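Local atomic coordinates of arginine--tRNA ligase (Campylobacter jejuni, PDB entry 3FNR), a protein that catalyses the ATP-dependent attachment of L-arginine to tRNA(Arg), releasing AMP and diphosphate, as a monomeric class I aminoacyl-tRNA synthetase. Residues V337-Q349 against K440-M454. The protein carries 1 engineered substitution. Numbering follows the deposited sequence.
Sequences VYYINYAHARIHQ and KTAFSLMGIEAKNKM
In the DALR anticodon-binding domain, a helical bundle, the C-terminal tail shows how an extended chain can be tied to a helix by side chains of residues whose backbone N-H groups already serve the helix: Asn-341, His-344 and Gln-349 of helix 336-353 each bond a main-chain atom of residues 451-452. Asn-341 OD1 accepts a hydrogen bond from Lys-451 N at 3.1 Å, the donor standing well above the carbonyl plane, while a water links Asn-341 ND2 to Glu-449 O. One residue thus spans two successive peptides, one directly and one through water. The aliphatic chain of Lys-451 crosses the same amide at about a right angle.

His-344 is held by edge and face together. With CG anti to the backbone N (chi1 -171°), its ring reaches the tail. ND1 donates to Lys-451 O at 2.8 Å, nearly straight at 165° and in the ring plane. Ala-450 CB sits over the ring centre, 3.6 Å from the centroid.

The tail gets here through a Schellman motif: Gly-447, with positive phi, ends helix 425-445, and Ile-448 N returns to Phe-443 O. The side chain of Phe-443 packs CZ 3.6 Å from Ile-340 CG2, with Ile-448 CG2 over one face of its ring. The opposite side of helix 336-353 is covered by helix 398-416, where Ala-343 meets Phe-410.

Farther along, Asn-452 lays CB over the centre of the His-348 ring in a CH-pi contact, its amide stacked toward ND1 and CE1 with the planes 11° apart. A water bridges Asn-452 OD1 and His-348 ND1. Gln-349, its chain bent at chi2, turns NE2 back to Asn-452 O, 2.8 Å away in the carbonyl plane. Met-454 folds over Ala-345 CB and brings CE to 3.5 Å from Tyr-338 CD2.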
loop_
_atom_site.group_PDB
_atom_site.type_symbol
_atom_site.label_atom_id
_atom_site.label_comp_id
_atom_site.label_asym_id
_atom_site.label_seq_id
_atom_site.Cartn_x
_atom_site.Cartn_y
_atom_site.Cartn_z
ATOM N N VAL A 337 -15.034 7.008 8.123
ATOM C CA VAL A 337 -13.994 6.985 9.161
ATOM C C VAL A 337 -14.507 7.551 10.489
ATOM O O VAL A 337 -14.271 6.955 11.549
ATOM C CB VAL A 337 -12.710 7.749 8.744
ATOM C CG1 VAL A 337 -11.528 7.363 9.651
ATOM C CG2 VAL A 337 -12.384 7.503 7.278
ATOM N N TYR A 338 -15.205 8.689 10.420
ATOM C CA TYR A 338 -15.820 9.303 11.599
ATOM C C TYR A 338 -16.798 8.329 12.212
ATOM O O TYR A 338 -16.738 8.046 13.402
ATOM C CB TYR A 338 -16.572 10.606 11.246
ATOM C CG TYR A 338 -17.468 11.108 12.378
ATOM C CD1 TYR A 338 -18.826 10.755 12.444
ATOM C CD2 TYR A 338 -16.955 11.923 13.388
ATOM C CE1 TYR A 338 -19.638 11.187 13.492
ATOM C CE2 TYR A 338 -17.762 12.371 14.440
ATOM C CZ TYR A 338 -19.103 12.001 14.479
ATOM O OH TYR A 338 -19.909 12.434 15.510
ATOM N N TYR A 339 -17.686 7.825 11.364
ATOM C CA TYR A 339 -18.821 7.023 11.754
ATOM C C TYR A 339 -18.391 5.717 12.420
ATOM O O TYR A 339 -18.952 5.333 13.456
ATOM C CB TYR A 339 -19.690 6.765 10.523
ATOM C CG TYR A 339 -21.109 6.321 10.824
ATOM C CD1 TYR A 339 -21.596 5.118 10.316
ATOM C CD2 TYR A 339 -21.964 7.103 11.609
ATOM C CE1 TYR A 339 -22.894 4.696 10.581
ATOM C CE2 TYR A 339 -23.272 6.692 11.879
ATOM C CZ TYR A 339 -23.726 5.485 11.358
ATOM O OH TYR A 339 -25.009 5.050 11.601
ATOM N N ILE A 340 -17.370 5.072 11.851
ATOM C CA ILE A 340 -16.833 3.837 12.408
ATOM C C ILE A 340 -16.126 4.127 13.731
ATOM O O ILE A 340 -16.382 3.446 14.724
ATOM C CB ILE A 340 -15.915 3.076 11.408
ATOM C CG1 ILE A 340 -16.719 2.627 10.181
ATOM C CG2 ILE A 340 -15.294 1.865 12.077
ATOM C CD1 ILE A 340 -15.892 2.373 8.930
ATOM N N ASN A 341 -15.276 5.156 13.754
ATOM C CA ASN A 341 -14.621 5.600 14.996
ATOM C C ASN A 341 -15.624 6.000 16.074
ATOM O O ASN A 341 -15.409 5.733 17.263
ATOM C CB ASN A 341 -13.660 6.781 14.744
ATOM C CG ASN A 341 -12.210 6.348 14.541
ATOM O OD1 ASN A 341 -11.746 5.364 15.120
ATOM N ND2 ASN A 341 -11.476 7.113 13.736
ATOM N N TYR A 342 -16.711 6.643 15.654
ATOM C CA TYR A 342 -17.774 7.062 16.568
ATOM C C TYR A 342 -18.411 5.863 17.277
ATOM O O TYR A 342 -18.677 5.936 18.471
ATOM C CB TYR A 342 -18.835 7.911 15.853
ATOM C CG TYR A 342 -19.805 8.591 16.801
ATOM C CD1 TYR A 342 -19.358 9.162 17.995
ATOM C CD2 TYR A 342 -21.166 8.669 16.501
ATOM C CE1 TYR A 342 -20.241 9.772 18.873
ATOM C CE2 TYR A 342 -22.059 9.283 17.374
ATOM C CZ TYR A 342 -21.585 9.834 18.556
ATOM O OH TYR A 342 -22.454 10.449 19.428
ATOM N N ALA A 343 -18.606 4.762 16.548
ATOM C CA ALA A 343 -19.092 3.512 17.127
ATOM C C ALA A 343 -18.174 3.030 18.244
ATOM O O ALA A 343 -18.636 2.739 19.350
ATOM C CB ALA A 343 -19.232 2.454 16.051
ATOM N N HIS A 344 -16.874 2.993 17.951
ATOM C CA HIS A 344 -15.852 2.565 18.895
ATOM C C HIS A 344 -15.786 3.474 20.133
ATOM O O HIS A 344 -15.708 2.983 21.263
ATOM C CB HIS A 344 -14.486 2.512 18.192
ATOM C CG HIS A 344 -13.410 1.882 19.018
ATOM N ND1 HIS A 344 -12.576 2.614 19.831
ATOM C CD2 HIS A 344 -13.053 0.587 19.179
ATOM C CE1 HIS A 344 -11.741 1.797 20.451
ATOM N NE2 HIS A 344 -12.009 0.562 20.072
ATOM N N ALA A 345 -15.824 4.789 19.905
ATOM C CA ALA A 345 -15.802 5.793 20.975
ATOM C C ALA A 345 -17.063 5.751 21.847
ATOM O O ALA A 345 -16.991 5.925 23.062
ATOM C CB ALA A 345 -15.614 7.183 20.390
ATOM N N ARG A 346 -18.210 5.514 21.213
ATOM C CA ARG A 346 -19.486 5.395 21.909
ATOM C C ARG A 346 -19.473 4.232 22.904
ATOM O O ARG A 346 -20.008 4.353 24.013
ATOM C CB ARG A 346 -20.622 5.253 20.893
ATOM C CG ARG A 346 -21.906 5.912 21.317
ATOM C CD ARG A 346 -22.474 6.868 20.289
ATOM N NE ARG A 346 -23.324 6.237 19.283
ATOM C CZ ARG A 346 -24.631 6.009 19.410
ATOM N NH1 ARG A 346 -25.282 6.336 20.520
ATOM N NH2 ARG A 346 -25.294 5.440 18.412
ATOM N N ILE A 347 -18.831 3.127 22.516
ATOM C CA ILE A 347 -18.652 1.951 23.382
ATOM C C ILE A 347 -17.737 2.274 24.556
ATOM O O ILE A 347 -18.042 1.932 25.700
ATOM C CB ILE A 347 -18.094 0.730 22.596
ATOM C CG1 ILE A 347 -19.135 0.240 21.595
ATOM C CG2 ILE A 347 -17.715 -0.421 23.544
ATOM C CD1 ILE A 347 -18.600 -0.493 20.406
ATOM N N HIS A 348 -16.623 2.943 24.266
ATOM C CA HIS A 348 -15.666 3.351 25.295
ATOM C C HIS A 348 -16.318 4.242 26.356
ATOM O O HIS A 348 -16.056 4.088 27.551
ATOM C CB HIS A 348 -14.466 4.059 24.660
ATOM C CG HIS A 348 -13.380 4.392 25.634
ATOM N ND1 HIS A 348 -12.435 3.472 26.038
ATOM C CD2 HIS A 348 -13.093 5.542 26.292
ATOM C CE1 HIS A 348 -11.608 4.043 26.898
ATOM N NE2 HIS A 348 -11.986 5.297 27.070
ATOM N N GLN A 349 -17.186 5.146 25.907
ATOM C CA GLN A 349 -17.889 6.074 26.789
ATOM C C GLN A 349 -18.972 5.430 27.648
ATOM O O GLN A 349 -19.112 5.785 28.820
ATOM C CB GLN A 349 -18.460 7.250 25.992
ATOM C CG GLN A 349 -17.601 8.522 26.050
ATOM C CD GLN A 349 -16.139 8.296 25.669
ATOM O OE1 GLN A 349 -15.261 8.229 26.535
ATOM N NE2 GLN A 349 -15.877 8.176 24.372
ATOM N N LYS A 440 -11.539 -2.271 16.149
ATOM C CA LYS A 440 -10.116 -2.064 16.419
ATOM C C LYS A 440 -9.216 -2.997 15.606
ATOM O O LYS A 440 -8.258 -2.544 14.978
ATOM C CB LYS A 440 -9.844 -2.235 17.919
ATOM C CG LYS A 440 -8.387 -2.085 18.310
ATOM C CD LYS A 440 -8.262 -1.566 19.725
ATOM C CE LYS A 440 -7.885 -2.658 20.690
ATOM N NZ LYS A 440 -6.406 -2.794 20.727
ATOM N N THR A 441 -9.528 -4.291 15.630
ATOM C CA THR A 441 -8.802 -5.287 14.854
ATOM C C THR A 441 -8.789 -4.941 13.359
ATOM O O THR A 441 -7.721 -4.725 12.794
ATOM C CB THR A 441 -9.366 -6.704 15.095
ATOM O OG1 THR A 441 -9.290 -7.009 16.497
ATOM C CG2 THR A 441 -8.589 -7.754 14.296
ATOM N N ALA A 442 -9.967 -4.850 12.742
ATOM C CA ALA A 442 -10.072 -4.594 11.306
ATOM C C ALA A 442 -9.394 -3.284 10.903
ATOM O O ALA A 442 -8.641 -3.252 9.918
ATOM C CB ALA A 442 -11.521 -4.598 10.867
ATOM N N PHE A 443 -9.660 -2.226 11.674
ATOM C CA PHE A 443 -9.016 -0.921 11.477
ATOM C C PHE A 443 -7.493 -1.001 11.514
ATOM O O PHE A 443 -6.835 -0.369 10.698
ATOM C CB PHE A 443 -9.476 0.095 12.526
ATOM C CG PHE A 443 -10.396 1.164 11.999
ATOM C CD1 PHE A 443 -10.981 2.072 12.875
ATOM C CD2 PHE A 443 -10.677 1.276 10.641
ATOM C CE1 PHE A 443 -11.823 3.073 12.410
ATOM C CE2 PHE A 443 -11.519 2.268 10.167
ATOM C CZ PHE A 443 -12.093 3.172 11.048
ATOM N N SER A 444 -6.935 -1.765 12.453
ATOM C CA SER A 444 -5.472 -1.853 12.590
ATOM C C SER A 444 -4.804 -2.485 11.370
ATOM O O SER A 444 -3.660 -2.146 11.042
ATOM C CB SER A 444 -5.071 -2.597 13.869
ATOM O OG SER A 444 -5.338 -3.982 13.764
ATOM N N LEU A 445 -5.530 -3.378 10.694
ATOM C CA LEU A 445 -5.054 -4.011 9.456
ATOM C C LEU A 445 -5.086 -3.038 8.286
ATOM O O LEU A 445 -4.448 -3.273 7.256
ATOM C CB LEU A 445 -5.883 -5.262 9.130
ATOM C CG LEU A 445 -5.906 -6.360 10.195
ATOM C CD1 LEU A 445 -6.758 -7.552 9.744
ATOM C CD2 LEU A 445 -4.483 -6.813 10.572
ATOM N N MET A 446 -5.848 -1.957 8.454
ATOM C CA MET A 446 -5.882 -0.840 7.505
ATOM C C MET A 446 -4.919 0.276 7.933
ATOM O O MET A 446 -4.902 1.350 7.333
ATOM C CB MET A 446 -7.307 -0.266 7.402
ATOM C CG MET A 446 -8.369 -1.194 6.813
ATOM S SD MET A 446 -10.029 -0.474 6.838
ATOM C CE MET A 446 -9.826 1.041 5.938
ATOM N N GLY A 447 -4.124 0.026 8.973
ATOM C CA GLY A 447 -3.185 1.026 9.493
ATOM C C GLY A 447 -3.854 2.213 10.172
ATOM O O GLY A 447 -3.308 3.321 10.202
ATOM N N ILE A 448 -5.045 1.970 10.714
ATOM C CA ILE A 448 -5.832 2.977 11.415
ATOM C C ILE A 448 -6.000 2.532 12.863
ATOM O O ILE A 448 -6.405 1.397 13.124
ATOM C CB ILE A 448 -7.228 3.145 10.762
ATOM C CG1 ILE A 448 -7.093 3.627 9.312
ATOM C CG2 ILE A 448 -8.117 4.076 11.586
ATOM C CD1 ILE A 448 -8.395 3.668 8.531
ATOM N N GLU A 449 -5.680 3.426 13.792
ATOM C CA GLU A 449 -5.874 3.191 15.217
ATOM C C GLU A 449 -7.239 3.735 15.646
ATOM O O GLU A 449 -7.542 4.911 15.433
ATOM C CB GLU A 449 -4.741 3.859 16.003
ATOM C CG GLU A 449 -4.766 3.641 17.507
ATOM C CD GLU A 449 -3.606 4.341 18.221
ATOM O OE1 GLU A 449 -3.657 4.456 19.465
ATOM O OE2 GLU A 449 -2.641 4.775 17.543
ATOM N N ALA A 450 -8.063 2.869 16.233
ATOM C CA ALA A 450 -9.410 3.240 16.656
ATOM C C ALA A 450 -9.390 4.207 17.838
ATOM O O ALA A 450 -8.604 4.045 18.776
ATOM C CB ALA A 450 -10.216 1.994 17.003
ATOM N N LYS A 451 -10.262 5.207 17.781
ATOM C CA LYS A 451 -10.330 6.258 18.798
ATOM C C LYS A 451 -11.248 5.892 19.954
ATOM O O LYS A 451 -12.357 5.394 19.744
ATOM C CB LYS A 451 -10.824 7.563 18.179
ATOM C CG LYS A 451 -9.851 8.214 17.214
ATOM C CD LYS A 451 -10.465 9.447 16.587
ATOM C CE LYS A 451 -9.619 9.958 15.439
ATOM N NZ LYS A 451 -10.479 10.611 14.413
ATOM N N ASN A 452 -10.778 6.162 21.170
ATOM C CA ASN A 452 -11.574 5.995 22.380
ATOM C C ASN A 452 -12.447 7.212 22.674
ATOM O O ASN A 452 -13.465 7.094 23.362
ATOM C CB ASN A 452 -10.671 5.711 23.582
ATOM C CG ASN A 452 -9.974 4.366 23.492
ATOM O OD1 ASN A 452 -10.499 3.411 22.919
ATOM N ND2 ASN A 452 -8.785 4.282 24.079
ATOM N N LYS A 453 -12.037 8.370 22.155
ATOM C CA LYS A 453 -12.723 9.650 22.369
ATOM C C LYS A 453 -12.775 10.455 21.073
ATOM O O LYS A 453 -11.793 10.493 20.336
ATOM C CB LYS A 453 -11.986 10.468 23.432
ATOM C CG LYS A 453 -12.427 10.226 24.871
ATOM C CD LYS A 453 -13.526 11.202 25.293
ATOM C CE LYS A 453 -13.664 11.261 26.810
ATOM N NZ LYS A 453 -14.763 12.171 27.246
ATOM N N MET A 454 -13.911 11.095 20.800
ATOM C CA MET A 454 -14.026 11.996 19.649
ATOM C C MET A 454 -13.837 13.447 20.098
ATOM O O MET A 454 -12.927 14.144 19.641
ATOM C CB MET A 454 -15.375 11.851 18.931
ATOM C CG MET A 454 -15.788 10.432 18.513
ATOM S SD MET A 454 -14.712 9.540 17.356
ATOM C CE MET A 454 -14.934 10.451 15.848
HETATM O O HOH W 1 -8.499 7.001 13.926
HETATM O O HOH W 2 -12.472 1.327 24.145
#